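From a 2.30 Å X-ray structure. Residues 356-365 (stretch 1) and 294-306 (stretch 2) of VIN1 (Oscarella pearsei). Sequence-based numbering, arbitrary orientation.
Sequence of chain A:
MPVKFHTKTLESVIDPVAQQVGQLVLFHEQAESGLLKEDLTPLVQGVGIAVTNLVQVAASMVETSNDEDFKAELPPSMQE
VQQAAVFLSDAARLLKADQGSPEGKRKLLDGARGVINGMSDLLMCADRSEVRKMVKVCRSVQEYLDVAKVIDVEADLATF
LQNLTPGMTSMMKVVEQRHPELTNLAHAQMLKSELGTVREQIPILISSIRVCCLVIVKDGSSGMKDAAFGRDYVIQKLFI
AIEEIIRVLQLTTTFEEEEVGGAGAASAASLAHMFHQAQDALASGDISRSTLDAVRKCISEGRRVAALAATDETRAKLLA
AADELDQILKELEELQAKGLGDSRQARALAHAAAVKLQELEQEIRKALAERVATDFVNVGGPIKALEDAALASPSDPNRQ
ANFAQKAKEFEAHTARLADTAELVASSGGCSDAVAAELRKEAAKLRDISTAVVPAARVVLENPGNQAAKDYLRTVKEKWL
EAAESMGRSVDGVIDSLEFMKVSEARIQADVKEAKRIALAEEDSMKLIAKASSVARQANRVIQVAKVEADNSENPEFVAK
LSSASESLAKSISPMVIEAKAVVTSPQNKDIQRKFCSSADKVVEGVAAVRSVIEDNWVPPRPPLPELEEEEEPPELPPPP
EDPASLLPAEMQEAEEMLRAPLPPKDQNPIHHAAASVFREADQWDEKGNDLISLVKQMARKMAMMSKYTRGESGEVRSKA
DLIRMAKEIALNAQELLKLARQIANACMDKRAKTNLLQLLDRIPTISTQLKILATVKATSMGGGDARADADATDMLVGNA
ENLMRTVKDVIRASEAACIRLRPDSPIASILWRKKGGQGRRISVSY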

# COMPACT_ATOMS: atom_id res chain seq x y z
N LYS A 356 -13.57 8.42 27.31
CA LYS A 356 -14.57 7.49 26.77
C LYS A 356 -14.36 7.24 25.28
O LYS A 356 -14.69 6.16 24.79
CB LYS A 356 -15.98 8.03 27.03
CG LYS A 356 -16.36 8.05 28.49
CD LYS A 356 -16.12 6.70 29.13
CE LYS A 356 -16.36 6.73 30.63
NZ LYS A 356 -15.99 5.43 31.25
N LEU A 357 -13.83 8.22 24.55
CA LEU A 357 -13.56 8.02 23.14
C LEU A 357 -12.38 7.07 22.94
O LEU A 357 -12.39 6.23 22.04
CB LEU A 357 -13.30 9.36 22.46
CG LEU A 357 -13.51 9.42 20.94
CD1 LEU A 357 -14.80 8.72 20.56
CD2 LEU A 357 -13.52 10.86 20.48
N GLN A 358 -11.36 7.18 23.80
CA GLN A 358 -10.28 6.20 23.78
C GLN A 358 -10.79 4.80 24.09
O GLN A 358 -10.39 3.83 23.45
CB GLN A 358 -9.19 6.59 24.78
CG GLN A 358 -8.05 7.39 24.18
CD GLN A 358 -6.82 7.38 25.05
OE1 GLN A 358 -6.91 7.19 26.27
NE2 GLN A 358 -5.66 7.59 24.44
N GLU A 359 -11.69 4.68 25.08
CA GLU A 359 -12.22 3.36 25.42
C GLU A 359 -13.08 2.80 24.29
O GLU A 359 -13.08 1.59 24.05
CB GLU A 359 -13.02 3.44 26.72
CG GLU A 359 -12.15 3.72 27.95
CD GLU A 359 -12.96 3.93 29.22
OE1 GLU A 359 -14.20 3.73 29.19
OE2 GLU A 359 -12.36 4.30 30.24
N LEU A 360 -13.81 3.67 23.59
CA LEU A 360 -14.57 3.21 22.43
C LEU A 360 -13.64 2.71 21.34
O LEU A 360 -13.90 1.66 20.73
CB LEU A 360 -15.46 4.34 21.90
CG LEU A 360 -16.22 4.04 20.60
CD1 LEU A 360 -17.09 2.81 20.76
CD2 LEU A 360 -17.05 5.24 20.18
N GLU A 361 -12.55 3.44 21.08
CA GLU A 361 -11.56 2.96 20.12
C GLU A 361 -11.01 1.59 20.52
O GLU A 361 -10.90 0.68 19.68
CB GLU A 361 -10.43 3.98 20.00
CG GLU A 361 -9.30 3.58 19.07
CD GLU A 361 -8.19 4.62 19.00
OE1 GLU A 361 -8.33 5.68 19.65
OE2 GLU A 361 -7.19 4.38 18.30
N GLN A 362 -10.69 1.43 21.80
CA GLN A 362 -10.14 0.15 22.26
C GLN A 362 -11.15 -0.98 22.10
O GLN A 362 -10.78 -2.09 21.72
CB GLN A 362 -9.69 0.26 23.72
CG GLN A 362 -8.92 -0.95 24.21
CD GLN A 362 -7.65 -1.20 23.41
OE1 GLN A 362 -7.02 -0.26 22.92
NE2 GLN A 362 -7.27 -2.46 23.28
N GLU A 363 -12.43 -0.71 22.37
CA GLU A 363 -13.44 -1.75 22.20
C GLU A 363 -13.67 -2.07 20.73
O GLU A 363 -14.04 -3.20 20.39
CB GLU A 363 -14.75 -1.33 22.87
CG GLU A 363 -15.30 -2.35 23.87
CD GLU A 363 -14.38 -2.56 25.07
OE1 GLU A 363 -13.39 -3.31 24.95
OE2 GLU A 363 -14.66 -1.98 26.14
N ILE A 364 -13.47 -1.09 19.84
CA ILE A 364 -13.53 -1.37 18.41
C ILE A 364 -12.40 -2.33 18.02
O ILE A 364 -12.62 -3.32 17.31
CB ILE A 364 -13.46 -0.06 17.60
CG1 ILE A 364 -14.78 0.70 17.73
CG2 ILE A 364 -13.14 -0.35 16.15
CD1 ILE A 364 -14.80 2.01 16.97
N ARG A 365 -11.19 -2.05 18.51
CA ARG A 365 -10.08 -2.98 18.27
C ARG A 365 -10.39 -4.36 18.83
O ARG A 365 -10.09 -5.38 18.19
CB ARG A 365 -8.79 -2.43 18.87
CG ARG A 365 -8.24 -1.23 18.13
CD ARG A 365 -6.76 -1.05 18.41
NE ARG A 365 -6.51 -0.55 19.76
CZ ARG A 365 -6.41 0.74 20.06
NH1 ARG A 365 -6.53 1.66 19.11
NH2 ARG A 365 -6.19 1.11 21.32
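Stretch 2, residues 294-306: AVRKCISEGRRVA

Packing of helix 294-306 on helix 356-365 in VIN1 from Oscarella pearsei. Both stretches are α-helical throughout, with phi/psi values clustered near -65°/-40° and unbroken backbone hydrogen bonds from each N to the O four residues earlier, such as Gly 302 N to Cys 298 O (2.9 Å) and Ile 364 N to Leu 360 O (2.9 Å). The helix of stretch 2 begins earlier in the chain, and that of stretch 1 extends beyond both of its ends. The two run in the same general direction, their N-to-C vectors 26° apart with a signed crossing angle of 26°, and their axes approach to 10.2 Å. The register pairs Leu 357 with Val 295 (CA to CA 7.9 Å) and Ile 364 with Gly 302 (CA to CA 6.6 Å); seven residues separate the pairs on each helix, about two turns, so the matching faces stay together along the contact.

Stretch 1 contributes three residues to the contact, Leu 357, Leu 360 and Ile 364, spaced three and four apart so that they fall on one side of the helix. Apolar side-chain packing holds the two ends of this row. At the first, Leu 357 (chi1 t, chi2 p) points its CA-to-CB bond toward stretch 2 and touches two residues: its CD1 lies 3.8 Å from Cys 298 CB, and its CD2 lies 4.2 Å from Val 295 CG2. At the other, Ile 364 CG2 meets Val 305 CG2 at 4.0 Å. The CA-to-CB bond of Ile 364 points sideways, but the end of its side chain comes nearer to stretch 2.

Between these ends, side chains of stretch 1 pack against the backbone of stretch 2. Leu 360 CD2 sits 3.9 Å from Cys 298 O and 4.4 Å from Ile 299 CA, while Leu 360 CD1 is 4.3 Å from Gly 302 CA. Ile 364, with chi1 m and chi2 t, brings its CD1 to 3.7 Å from Gly 302 CA and also to 4.1 Å from the aliphatic CG of Glu 301. Gly 302 has no side chain, and the space matters here: an ideally placed CB would lie only 3.1 Å from Leu 360 CD1, a tight fit.

No hydrogen bond links the stretches, so the contact rests on van der Waals packing that buries 333 Å² in total. Charged groups pair within each helix instead. Lys 356 NZ donates to Glu 359 OE1 at 3.2 Å, and Arg 365 NH1 donates to Glu 361 OE2 at 2.9 Å, both as parts of salt bridges. In stretch 2, Arg 304 NE reaches Glu 301 OE1 at 3.4 Å in a salt bridge whose hydrogen bond is weak. Glu 301 thus offers its CG to Ile 364 while its OE1 pairs with Arg 304, one turn further along its own helix.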

# COMPACT_ATOMS: atom_id res chain seq x y z
N ALA A 294 -16.74 15.76 14.78
CA ALA A 294 -15.81 14.64 14.68
C ALA A 294 -16.14 13.54 15.69
O ALA A 294 -16.08 12.35 15.36
CB ALA A 294 -14.38 15.14 14.87
N VAL A 295 -16.49 13.93 16.92
CA VAL A 295 -16.87 12.95 17.93
C VAL A 295 -18.09 12.15 17.48
O VAL A 295 -18.14 10.93 17.65
CB VAL A 295 -17.13 13.65 19.28
CG1 VAL A 295 -17.69 12.66 20.29
CG2 VAL A 295 -15.85 14.28 19.81
N ARG A 296 -19.07 12.83 16.88
CA ARG A 296 -20.26 12.13 16.41
C ARG A 296 -19.91 11.18 15.27
O ARG A 296 -20.50 10.09 15.17
CB ARG A 296 -21.33 13.14 15.98
CG ARG A 296 -21.99 13.84 17.16
CD ARG A 296 -23.16 14.72 16.73
NE ARG A 296 -24.04 15.01 17.86
CZ ARG A 296 -23.89 16.04 18.69
NH1 ARG A 296 -22.88 16.89 18.52
NH2 ARG A 296 -24.74 16.22 19.69
N LYS A 297 -18.96 11.56 14.41
CA LYS A 297 -18.49 10.62 13.39
C LYS A 297 -17.84 9.39 14.04
O LYS A 297 -18.03 8.27 13.56
CB LYS A 297 -17.50 11.31 12.45
CG LYS A 297 -18.09 12.46 11.65
CD LYS A 297 -17.17 12.87 10.52
CE LYS A 297 -17.59 14.19 9.91
NZ LYS A 297 -19.02 14.18 9.48
N CYS A 298 -17.09 9.60 15.12
CA CYS A 298 -16.49 8.46 15.81
C CYS A 298 -17.56 7.56 16.42
O CYS A 298 -17.41 6.33 16.43
CB CYS A 298 -15.52 8.95 16.88
SG CYS A 298 -14.07 9.79 16.22
N ILE A 299 -18.64 8.15 16.93
CA ILE A 299 -19.75 7.35 17.43
C ILE A 299 -20.38 6.54 16.29
O ILE A 299 -20.71 5.36 16.46
CB ILE A 299 -20.79 8.25 18.12
CG1 ILE A 299 -20.16 8.94 19.34
CG2 ILE A 299 -22.02 7.45 18.53
CD1 ILE A 299 -21.09 9.91 20.04
N SER A 300 -20.53 7.16 15.12
CA SER A 300 -21.07 6.44 13.97
C SER A 300 -20.18 5.27 13.58
O SER A 300 -20.68 4.20 13.21
CB SER A 300 -21.25 7.40 12.79
OG SER A 300 -22.44 8.15 12.92
N GLU A 301 -18.86 5.46 13.64
CA GLU A 301 -17.95 4.35 13.36
C GLU A 301 -18.10 3.25 14.41
O GLU A 301 -18.08 2.05 14.08
CB GLU A 301 -16.51 4.85 13.29
CG GLU A 301 -15.45 3.75 13.26
CD GLU A 301 -15.40 3.00 11.93
OE1 GLU A 301 -16.21 3.29 11.02
OE2 GLU A 301 -14.53 2.11 11.80
N GLY A 302 -18.26 3.63 15.68
CA GLY A 302 -18.47 2.64 16.72
C GLY A 302 -19.72 1.81 16.49
O GLY A 302 -19.69 0.58 16.65
N ARG A 303 -20.82 2.45 16.12
CA ARG A 303 -22.05 1.71 15.86
C ARG A 303 -21.95 0.88 14.59
O ARG A 303 -22.51 -0.23 14.52
CB ARG A 303 -23.24 2.67 15.79
CG ARG A 303 -23.44 3.46 17.07
CD ARG A 303 -24.61 4.43 16.98
NE ARG A 303 -24.74 5.21 18.21
CZ ARG A 303 -25.62 6.19 18.40
NH1 ARG A 303 -26.46 6.52 17.43
NH2 ARG A 303 -25.65 6.84 19.56
N ARG A 304 -21.23 1.38 13.58
CA ARG A 304 -21.00 0.61 12.36
C ARG A 304 -20.26 -0.69 12.68
O ARG A 304 -20.63 -1.76 12.18
CB ARG A 304 -20.22 1.44 11.35
CG ARG A 304 -20.13 0.80 9.97
CD ARG A 304 -19.02 1.42 9.13
NE ARG A 304 -17.74 0.75 9.35
CZ ARG A 304 -17.30 -0.27 8.61
NH1 ARG A 304 -18.04 -0.74 7.61
NH2 ARG A 304 -16.13 -0.83 8.87
N VAL A 305 -19.22 -0.61 13.50
CA VAL A 305 -18.52 -1.82 13.91
C VAL A 305 -19.41 -2.68 14.80
O VAL A 305 -19.34 -3.92 14.75
CB VAL A 305 -17.20 -1.46 14.61
CG1 VAL A 305 -16.49 -2.71 15.11
CG2 VAL A 305 -16.29 -0.68 13.66
N ALA A 306 -20.27 -2.06 15.61
CA ALA A 306 -21.18 -2.83 16.45
C ALA A 306 -22.12 -3.69 15.62
O ALA A 306 -22.43 -4.83 16.00
CB ALA A 306 -21.98 -1.89 17.36